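Local coordinates for clostripain-related protein (Bacteroides thetaiotaomicron, PDB 6NAG), which probably acts as a secreted clostripain-like (C11) cysteine protease of a gut commensal, hydrolysing peptide bonds in protein substrates, at residues D45-I50 and Y100-R105; K170-L175 and G220-A225; V186-K191 and S251-L256. The protein carries 1 engineered substitution. All coordinates share one frame; numbering follows the deposited sequence.

Interaction 1: residues D45-I50 and Y100-R105. With PRO (proline), chain D.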
loop_
_atom_site.group_PDB
_atom_site.type_symbol
_atom_site.label_atom_id
_atom_site.label_comp_id
_atom_site.label_asym_id
_atom_site.label_seq_id
_atom_site.Cartn_x
_atom_site.Cartn_y
_atom_site.Cartn_z
ATOM N N ASP A 45 1.424 -23.090 13.477
ATOM C CA ASP A 45 0.495 -22.156 12.853
ATOM C C ASP A 45 1.236 -21.197 11.932
ATOM O O ASP A 45 0.828 -20.050 11.756
ATOM C CB ASP A 45 -0.282 -21.374 13.912
ATOM C CG ASP A 45 -1.317 -22.222 14.622
ATOM O OD1 ASP A 45 -2.404 -22.439 14.045
ATOM O OD2 ASP A 45 -1.045 -22.670 15.756
ATOM N N GLU A 46 2.330 -21.672 11.346
ATOM C CA GLU A 46 3.154 -20.837 10.483
ATOM C C GLU A 46 3.383 -21.499 9.130
ATOM O O GLU A 46 3.347 -22.723 9.013
ATOM C CB GLU A 46 4.498 -20.530 11.149
ATOM C CG GLU A 46 4.398 -19.976 12.565
ATOM C CD GLU A 46 4.253 -21.063 13.614
ATOM O OE1 GLU A 46 4.608 -22.224 13.322
ATOM O OE2 GLU A 46 3.782 -20.759 14.729
ATOM N N ARG A 47 3.619 -20.679 8.112
ATOM C CA ARG A 47 3.891 -21.179 6.770
ATOM C C ARG A 47 5.164 -20.554 6.209
ATOM O O ARG A 47 5.409 -19.362 6.383
ATOM C CB ARG A 47 2.708 -20.897 5.841
ATOM C CG ARG A 47 1.414 -21.566 6.271
ATOM C CD ARG A 47 0.259 -21.203 5.353
ATOM N NE ARG A 47 0.461 -21.698 3.995
ATOM C CZ ARG A 47 -0.443 -21.606 3.025
ATOM N NH1 ARG A 47 -1.618 -21.039 3.262
ATOM N NH2 ARG A 47 -0.173 -22.084 1.818
ATOM N N ILE A 48 5.974 -21.367 5.540
ATOM C CA ILE A 48 7.209 -20.883 4.936
ATOM C C ILE A 48 7.076 -20.782 3.420
ATOM O O ILE A 48 6.886 -21.785 2.735
ATOM C CB ILE A 48 8.401 -21.793 5.282
ATOM C CG1 ILE A 48 8.643 -21.793 6.792
ATOM C CG2 ILE A 48 9.648 -21.339 4.544
ATOM C CD1 ILE A 48 9.835 -22.617 7.219
ATOM N N ILE A 49 7.174 -19.561 2.905
ATOM C CA ILE A 49 7.068 -19.315 1.472
ATOM C C ILE A 49 8.400 -18.811 0.926
ATOM O O ILE A 49 9.005 -17.907 1.498
ATOM C CB ILE A 49 5.958 -18.294 1.155
ATOM C CG1 ILE A 49 4.649 -18.701 1.834
ATOM C CG2 ILE A 49 5.763 -18.161 -0.345
ATOM C CD1 ILE A 49 4.122 -20.045 1.391
ATOM N N ILE A 50 8.857 -19.397 -0.175
ATOM C CA ILE A 50 10.162 -19.051 -0.731
ATOM C C ILE A 50 10.092 -18.625 -2.196
ATOM O O ILE A 50 9.537 -19.332 -3.036
ATOM C CB ILE A 50 11.152 -20.228 -0.610
ATOM C CG1 ILE A 50 11.317 -20.639 0.855
ATOM C CG2 ILE A 50 12.500 -19.861 -1.212
ATOM C CD1 ILE A 50 12.321 -21.749 1.065
ATOM N N TYR A 100 -1.453 -16.761 -1.745
ATOM C CA TYR A 100 -1.149 -18.174 -1.561
ATOM C C TYR A 100 -0.974 -18.519 -0.086
ATOM O O TYR A 100 -1.204 -19.656 0.326
ATOM C CB TYR A 100 0.105 -18.565 -2.347
ATOM C CG TYR A 100 -0.129 -18.715 -3.833
ATOM C CD1 TYR A 100 -0.816 -19.810 -4.339
ATOM C CD2 TYR A 100 0.337 -17.764 -4.731
ATOM C CE1 TYR A 100 -1.035 -19.952 -5.695
ATOM C CE2 TYR A 100 0.124 -17.898 -6.089
ATOM C CZ TYR A 100 -0.562 -18.995 -6.566
ATOM O OH TYR A 100 -0.777 -19.134 -7.917
ATOM N N SER A 101 -0.567 -17.533 0.707
ATOM C CA SER A 101 -0.396 -17.736 2.140
ATOM C C SER A 101 -1.012 -16.596 2.946
ATOM O O SER A 101 -0.301 -15.720 3.433
ATOM C CB SER A 101 1.088 -17.878 2.486
ATOM O OG SER A 101 1.269 -18.130 3.869
ATOM N N PRO A 102 -2.348 -16.606 3.088
ATOM C CA PRO A 102 -3.045 -15.586 3.877
ATOM C C PRO A 102 -2.875 -15.793 5.381
ATOM O O PRO A 102 -3.466 -16.709 5.953
ATOM C CB PRO A 102 -4.507 -15.763 3.459
ATOM C CG PRO A 102 -4.608 -17.190 3.058
ATOM C CD PRO A 102 -3.283 -17.551 2.452
ATOM N N THR A 103 -2.064 -14.947 6.009
ATOM C CA THR A 103 -1.825 -15.040 7.446
ATOM C C THR A 103 -1.915 -13.673 8.112
ATOM O O THR A 103 -1.959 -12.646 7.438
ATOM C CB THR A 103 -0.446 -15.654 7.752
ATOM O OG1 THR A 103 0.567 -14.944 7.029
ATOM C CG2 THR A 103 -0.410 -17.122 7.356
ATOM N N LYS A 104 -1.942 -13.667 9.439
ATOM C CA LYS A 104 -2.027 -12.424 10.198
ATOM C C LYS A 104 -0.718 -11.645 10.129
ATOM O O LYS A 104 -0.713 -10.448 9.851
ATOM C CB LYS A 104 -2.392 -12.710 11.656
ATOM N N ARG A 105 0.390 -12.335 10.381
ATOM C CA ARG A 105 1.703 -11.702 10.384
ATOM C C ARG A 105 2.530 -12.111 9.170
ATOM O O ARG A 105 2.337 -13.187 8.607
ATOM C CB ARG A 105 2.459 -12.046 11.669
ATOM C CG ARG A 105 1.809 -11.511 12.937
ATOM C CD ARG A 105 2.583 -11.925 14.180
ATOM N NE ARG A 105 2.411 -13.341 14.491
ATOM C CZ ARG A 105 3.411 -14.179 14.748
ATOM N NH1 ARG A 105 4.664 -13.747 14.731
ATOM N NH2 ARG A 105 3.156 -15.451 15.021
HETATM N N PRO D . 0.779 -6.293 7.558
HETATM C CA PRO D . 0.655 -5.749 8.913
HETATM C C PRO D . 0.563 -6.851 9.963
HETATM O O PRO D . 0.324 -6.589 11.143
HETATM C CB PRO D . -0.644 -4.949 8.842
HETATM C CG PRO D . -1.465 -5.694 7.850
HETATM C CD PRO D . -0.496 -6.228 6.824
HETATM O OXT PRO D . 0.729 -8.031 9.654
HETATM O O HOH W 1 -2.807 -19.684 5.621
#
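Arg47 and Ser101 meet because two first torsions turn their side chains together: Arg47 starts with CG opposite its carbonyl carbon (chi1 -61°) and then bends at chi3 (64°), while Ser101 points OG opposite its own backbone N (chi1 -178°). The arginine therefore folds over the serine. Its methylene carbon Arg47 CD lies 3.6 Å from Ser101 OG, and the guanidinium takes Ser101 CA over one face, 3.7 Å above the plane and toward the rim. Arg47 NH2 comes within 3.0 Å of Tyr100 O, reached obliquely, and Pro102 CD lies beside Arg47 NH1. A water in the guanidinium plane, at its edge, accepts from Arg47 NH1 at 3.0 Å and donates to Pro102 O, a water-mediated route from strand to loop. The charge itself is answered elsewhere, by a salt bridge from Arg47 NH2 to Glu63, and Ser101 OG is hydrogen-bonded to Thr12. Deeper in, Ile49 CG1 rests on Ser101 CB at 3.7 Å, an apolar floor beneath the polar layer. The contact thus lays the chain leaving helix 87-100 across strand 46-53, which hydrogen-bonds to strand 11-17 on one flank and to strand 58-67 on the other; Pro102 packs on Pro102 of the second subunit, and the loop runs on into strand 105-111.

Interaction 2: residues K170-L175 and G220-A225. With PRO (proline), chain D.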
loop_
_atom_site.group_PDB
_atom_site.type_symbol
_atom_site.label_atom_id
_atom_site.label_comp_id
_atom_site.label_asym_id
_atom_site.label_seq_id
_atom_site.Cartn_x
_atom_site.Cartn_y
_atom_site.Cartn_z
ATOM N N LYS A 170 3.322 -4.603 6.572
ATOM C CA LYS A 170 4.400 -4.156 7.443
ATOM C C LYS A 170 4.995 -5.376 8.129
ATOM O O LYS A 170 4.353 -5.998 8.975
ATOM C CB LYS A 170 3.913 -3.139 8.477
ATOM C CG LYS A 170 5.032 -2.616 9.366
ATOM C CD LYS A 170 4.571 -1.485 10.267
ATOM C CE LYS A 170 5.738 -0.921 11.066
ATOM N NZ LYS A 170 5.326 0.193 11.961
ATOM N N MET A 171 6.218 -5.722 7.745
ATOM C CA MET A 171 6.861 -6.939 8.224
ATOM C C MET A 171 7.111 -6.909 9.728
ATOM O O MET A 171 7.322 -5.848 10.312
ATOM C CB MET A 171 8.181 -7.164 7.484
ATOM C CG MET A 171 8.041 -7.252 5.974
ATOM S SD MET A 171 6.986 -8.614 5.446
ATOM C CE MET A 171 7.000 -8.379 3.673
ATOM N N GLU A 172 7.072 -8.081 10.352
ATOM C CA GLU A 172 7.460 -8.208 11.748
ATOM C C GLU A 172 8.952 -7.936 11.858
ATOM O O GLU A 172 9.400 -7.188 12.726
ATOM C CB GLU A 172 7.122 -9.597 12.288
ATOM C CG GLU A 172 6.497 -9.588 13.671
ATOM C CD GLU A 172 6.306 -10.982 14.233
ATOM O OE1 GLU A 172 6.650 -11.201 15.414
ATOM O OE2 GLU A 172 5.814 -11.858 13.492
ATOM N N TYR A 173 9.713 -8.552 10.963
ATOM C CA TYR A 173 11.141 -8.296 10.857
ATOM C C TYR A 173 11.604 -8.476 9.418
ATOM O O TYR A 173 10.942 -9.138 8.620
ATOM C CB TYR A 173 11.938 -9.219 11.786
ATOM C CG TYR A 173 11.803 -10.694 11.471
ATOM C CD1 TYR A 173 12.613 -11.302 10.517
ATOM C CD2 TYR A 173 10.873 -11.483 12.133
ATOM C CE1 TYR A 173 12.492 -12.646 10.227
ATOM C CE2 TYR A 173 10.749 -12.829 11.853
ATOM C CZ TYR A 173 11.559 -13.404 10.897
ATOM O OH TYR A 173 11.434 -14.744 10.615
ATOM N N ILE A 174 12.741 -7.874 9.091
ATOM C CA ILE A 174 13.397 -8.132 7.820
ATOM C C ILE A 174 14.820 -8.597 8.086
ATOM O O ILE A 174 15.678 -7.807 8.476
ATOM C CB ILE A 174 13.413 -6.891 6.908
ATOM C CG1 ILE A 174 11.986 -6.472 6.552
ATOM C CG2 ILE A 174 14.202 -7.176 5.642
ATOM C CD1 ILE A 174 11.913 -5.249 5.664
ATOM N N LEU A 175 15.057 -9.890 7.898
ATOM C CA LEU A 175 16.387 -10.453 8.079
ATOM C C LEU A 175 17.188 -10.346 6.788
ATOM O O LEU A 175 16.924 -11.055 5.819
ATOM C CB LEU A 175 16.299 -11.913 8.536
ATOM C CG LEU A 175 17.593 -12.731 8.533
ATOM C CD1 LEU A 175 18.675 -12.055 9.358
ATOM C CD2 LEU A 175 17.335 -14.137 9.047
ATOM N N GLY A 220 7.123 -18.734 14.495
ATOM C CA GLY A 220 6.277 -18.628 15.670
ATOM C C GLY A 220 6.572 -17.362 16.445
ATOM O O GLY A 220 6.598 -16.272 15.876
ATOM N N LYS A 221 6.789 -17.501 17.749
ATOM C CA LYS A 221 7.242 -16.374 18.552
ATOM C C LYS A 221 8.703 -16.103 18.225
ATOM O O LYS A 221 9.578 -16.907 18.546
ATOM C CB LYS A 221 7.065 -16.645 20.046
ATOM C CG LYS A 221 7.275 -15.413 20.910
ATOM C CD LYS A 221 7.255 -15.748 22.390
ATOM C CE LYS A 221 7.429 -14.495 23.233
ATOM N NZ LYS A 221 8.650 -13.734 22.845
ATOM N N VAL A 222 8.960 -14.973 17.578
ATOM C CA VAL A 222 10.298 -14.664 17.088
ATOM C C VAL A 222 11.289 -14.444 18.226
ATOM O O VAL A 222 11.111 -13.563 19.066
ATOM C CB VAL A 222 10.290 -13.419 16.185
ATOM C CG1 VAL A 222 11.674 -13.182 15.607
ATOM C CG2 VAL A 222 9.266 -13.582 15.075
ATOM N N ASP A 223 12.336 -15.261 18.243
ATOM C CA ASP A 223 13.394 -15.143 19.235
ATOM C C ASP A 223 14.561 -14.353 18.655
ATOM O O ASP A 223 15.538 -14.935 18.184
ATOM C CB ASP A 223 13.858 -16.528 19.690
ATOM C CG ASP A 223 14.657 -16.488 20.980
ATOM O OD1 ASP A 223 15.098 -15.391 21.383
ATOM O OD2 ASP A 223 14.850 -17.560 21.589
ATOM N N TYR A 224 14.452 -13.028 18.688
ATOM C CA TYR A 224 15.483 -12.152 18.139
ATOM C C TYR A 224 16.825 -12.365 18.829
ATOM O O TYR A 224 17.880 -12.244 18.207
ATOM C CB TYR A 224 15.059 -10.687 18.258
ATOM C CG TYR A 224 13.822 -10.345 17.461
ATOM C CD1 TYR A 224 13.901 -10.077 16.101
ATOM C CD2 TYR A 224 12.573 -10.292 18.066
ATOM C CE1 TYR A 224 12.774 -9.766 15.367
ATOM C CE2 TYR A 224 11.440 -9.981 17.340
ATOM C CZ TYR A 224 11.546 -9.719 15.991
ATOM O OH TYR A 224 10.421 -9.411 15.263
ATOM N N ALA A 225 16.773 -12.689 20.116
ATOM C CA ALA A 225 17.976 -12.969 20.889
ATOM C C ALA A 225 18.667 -14.232 20.387
ATOM O O ALA A 225 19.879 -14.247 20.181
ATOM C CB ALA A 225 17.634 -13.102 22.359
HETATM N N PRO D . 0.779 -6.293 7.558
HETATM C CA PRO D . 0.655 -5.749 8.913
HETATM C C PRO D . 0.563 -6.851 9.963
HETATM O O PRO D . 0.324 -6.589 11.143
HETATM C CB PRO D . -0.644 -4.949 8.842
HETATM C CG PRO D . -1.465 -5.694 7.850
HETATM C CD PRO D . -0.496 -6.228 6.824
HETATM O OXT PRO D . 0.729 -8.031 9.654
HETATM O O HOH W 2 7.967 -9.226 16.559
HETATM O O HOH W 3 6.888 -12.797 17.725
#
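Tyr173, Tyr224 and Val222 have the most surface buried here, and each touches the other two. With CG set between the backbone N and the carbonyl carbon (chi1 62°), the Tyr173 ring is swung toward Val222, whose CG2 lies 3.6 Å from Tyr173 CE2. Nearer the backbone, Tyr173 CB sits at the edge of the Tyr224 ring, near its plane, 3.7 Å from Tyr224 CE1. The two rings are almost perpendicular, planes 88° apart and centroids separated by 6.0 Å, and they meet obliquely. Val222 completes the cluster with its other methyl, CG1, which stands over the centre of the Tyr224 ring. Around this apolar core the polar links are indirect. One water donates to Glu172 OE1 at 2.6 Å and hydrogen-bonds to Tyr224 OH; another donates to the same oxygen and accepts from Val222 N. The stronger partner of Glu172 is Arg105, at OE2, and Tyr173 OH is hydrogen-bonded to Leu218 O. Such a layer of side chains between a strand, here 171-177 in the parallel part of the sheet, and the start of a flanking helix, 224-235, belongs to the alpha/beta architecture of clan CD peptidases, which includes the caspases.

Interaction 3: residues V186-K191 and S251-L256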
loop_
_atom_site.group_PDB
_atom_site.type_symbol
_atom_site.label_atom_id
_atom_site.label_comp_id
_atom_site.label_asym_id
_atom_site.label_seq_id
_atom_site.Cartn_x
_atom_site.Cartn_y
_atom_site.Cartn_z
ATOM N N VAL A 186 19.819 2.511 6.325
ATOM C CA VAL A 186 18.951 1.445 5.842
ATOM C C VAL A 186 17.754 1.264 6.767
ATOM O O VAL A 186 16.612 1.178 6.314
ATOM C CB VAL A 186 19.710 0.107 5.726
ATOM C CG1 VAL A 186 18.749 -1.034 5.431
ATOM C CG2 VAL A 186 20.780 0.199 4.655
ATOM N N ALA A 187 18.029 1.211 8.068
ATOM C CA ALA A 187 16.992 1.013 9.073
ATOM C C ALA A 187 15.943 2.118 9.032
ATOM O O ALA A 187 14.749 1.853 9.156
ATOM C CB ALA A 187 17.613 0.930 10.459
ATOM N N TYR A 188 16.394 3.356 8.852
ATOM C CA TYR A 188 15.485 4.496 8.833
ATOM C C TYR A 188 14.650 4.515 7.557
ATOM O O TYR A 188 13.544 5.052 7.538
ATOM C CB TYR A 188 16.261 5.807 8.976
ATOM C CG TYR A 188 15.387 6.982 9.349
ATOM C CD1 TYR A 188 15.086 7.253 10.678
ATOM C CD2 TYR A 188 14.855 7.817 8.376
ATOM C CE1 TYR A 188 14.283 8.322 11.027
ATOM C CE2 TYR A 188 14.052 8.888 8.714
ATOM C CZ TYR A 188 13.770 9.136 10.041
ATOM O OH TYR A 188 12.970 10.201 10.383
ATOM N N ALA A 189 15.182 3.927 6.492
ATOM C CA ALA A 189 14.462 3.859 5.227
ATOM C C ALA A 189 13.391 2.773 5.266
ATOM O O ALA A 189 12.482 2.755 4.438
ATOM C CB ALA A 189 15.428 3.611 4.079
ATOM N N LEU A 190 13.502 1.875 6.240
ATOM C CA LEU A 190 12.570 0.762 6.372
ATOM C C LEU A 190 11.727 0.864 7.640
ATOM O O LEU A 190 11.053 -0.092 8.019
ATOM C CB LEU A 190 13.326 -0.569 6.367
ATOM C CG LEU A 190 14.161 -0.908 5.132
ATOM C CD1 LEU A 190 14.944 -2.189 5.360
ATOM C CD2 LEU A 190 13.281 -1.029 3.897
ATOM N N LYS A 191 11.758 2.027 8.283
ATOM C CA LYS A 191 11.114 2.203 9.583
ATOM C C LYS A 191 9.593 2.062 9.532
ATOM O O LYS A 191 8.954 1.828 10.556
ATOM C CB LYS A 191 11.483 3.568 10.173
ATOM C CG LYS A 191 10.970 4.753 9.372
ATOM C CD LYS A 191 11.491 6.068 9.932
ATOM C CE LYS A 191 10.885 6.376 11.290
ATOM N NZ LYS A 191 9.425 6.655 11.193
ATOM N N SER A 251 11.066 1.101 15.865
ATOM C CA SER A 251 10.156 1.973 16.598
ATOM C C SER A 251 10.924 2.911 17.524
ATOM O O SER A 251 10.337 3.774 18.176
ATOM C CB SER A 251 9.151 1.147 17.403
ATOM O OG SER A 251 9.798 0.422 18.434
ATOM N N GLU A 252 12.240 2.737 17.574
ATOM C CA GLU A 252 13.100 3.555 18.419
ATOM C C GLU A 252 13.947 4.518 17.593
ATOM O O GLU A 252 14.758 5.265 18.137
ATOM C CB GLU A 252 14.009 2.666 19.272
ATOM C CG GLU A 252 13.271 1.768 20.249
ATOM C CD GLU A 252 12.713 2.528 21.436
ATOM O OE1 GLU A 252 13.129 3.685 21.654
ATOM O OE2 GLU A 252 11.858 1.966 22.153
ATOM N N LEU A 253 13.751 4.494 16.279
ATOM C CA LEU A 253 14.557 5.299 15.367
ATOM C C LEU A 253 14.237 6.789 15.455
ATOM O O LEU A 253 15.114 7.628 15.256
ATOM C CB LEU A 253 14.369 4.815 13.929
ATOM C CG LEU A 253 15.012 3.473 13.578
ATOM C CD1 LEU A 253 14.622 3.049 12.175
ATOM C CD2 LEU A 253 16.523 3.558 13.711
ATOM N N ASP A 254 12.981 7.113 15.747
ATOM C CA ASP A 254 12.560 8.508 15.847
ATOM C C ASP A 254 13.254 9.220 17.003
ATOM O O ASP A 254 13.735 10.342 16.850
ATOM C CB ASP A 254 11.041 8.602 16.010
ATOM C CG ASP A 254 10.301 8.403 14.702
ATOM O OD1 ASP A 254 10.859 8.761 13.642
ATOM O OD2 ASP A 254 9.161 7.892 14.731
ATOM N N ASN A 255 13.306 8.563 18.157
ATOM C CA ASN A 255 13.958 9.133 19.328
ATOM C C ASN A 255 15.468 9.222 19.150
ATOM O O ASN A 255 16.103 10.164 19.624
ATOM C CB ASN A 255 13.627 8.316 20.577
ATOM C CG ASN A 255 12.179 8.457 20.999
ATOM O OD1 ASN A 255 11.516 9.436 20.660
ATOM N ND2 ASN A 255 11.682 7.479 21.744
ATOM N N LEU A 256 16.038 8.238 18.463
ATOM C CA LEU A 256 17.472 8.220 18.207
ATOM C C LEU A 256 17.863 9.336 17.245
ATOM O O LEU A 256 18.937 9.924 17.367
ATOM C CB LEU A 256 17.903 6.864 17.644
ATOM C CG LEU A 256 19.406 6.662 17.447
ATOM C CD1 LEU A 256 20.124 6.649 18.787
ATOM C CD2 LEU A 256 19.685 5.385 16.672
HETATM O O HOH W 4 6.655 7.173 12.928
#
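The flat groups of Tyr188 and Asp254 approach with their planes 78° apart, the two side chains roughly perpendicular, although Tyr188 OH and Asp254 OD1 stay 4.1 Å from each other. One face of the Tyr188 ring is taken by a residue of its own segment, three positions on: Lys191 CD lies over the ring centre, 3.6 Å above the plane. Leu253 reaches the same ring obliquely, its CB 4.1 Å from Tyr188 CD1, the two side chains lying alongside each other and running in opposite senses.

Leu253 is the main apolar piece. Its CD1 methyl is directed into the end of helix 184-189, where it meets Ala187 CB and lies 3.8 Å from Lys191 CB, so that one branch touches three residues of the opposite segment when the backbone of Tyr188 is counted with them. Ala187 also packs on Leu197 of strand 194-199, and Leu253 on Thr315 of helix 302-315, while Tyr188 extends to Ala359 and Ala363 of helix 359-363.

Lys191 begins in the cramped place between backbone N and carbonyl carbon (chi1 65°) and bends twice farther out, which carries its chain across the tyrosine face and its amine to the first turn of helix 253-266. There Lys191 NZ forms a salt bridge with Asp254 OD1 at 3.5 Å. A water closes a second link, donating to Asp254 OD2 at 3.2 Å and accepting a weak bond from Lys191 NZ. With Asp254 exposed, this ion pair is long and partly hydrated, and probably adds less to the joint than the buried leucine; the chemistry is that of an apolar helix-to-helix seam with a modest electrostatic clasp along its solvent side.

Overall arrangement
Interactions 1 and 2 form one continuous region, with centres 13 Å apart and a salt bridge between them, Arg105 NH1 to Glu172 OE2 at 2.5 Å. Both reach the same central sheet and both border the same bound proline, which Lys104 and Arg105 of interaction 1 and Lys170 of interaction 2 help to enclose. Interaction 3 lies farther off, between helices, one of which packs on strand 194-199 of that sheet: its centre is 16 Å from that of interaction 2, with the pair just meeting where Lys170 NZ comes 4.2 Å from Lys191 O, and 26 Å from that of interaction 1. The segments of interactions 2 and 3 alternate along the chain, whereas interaction 1 closes before either opens.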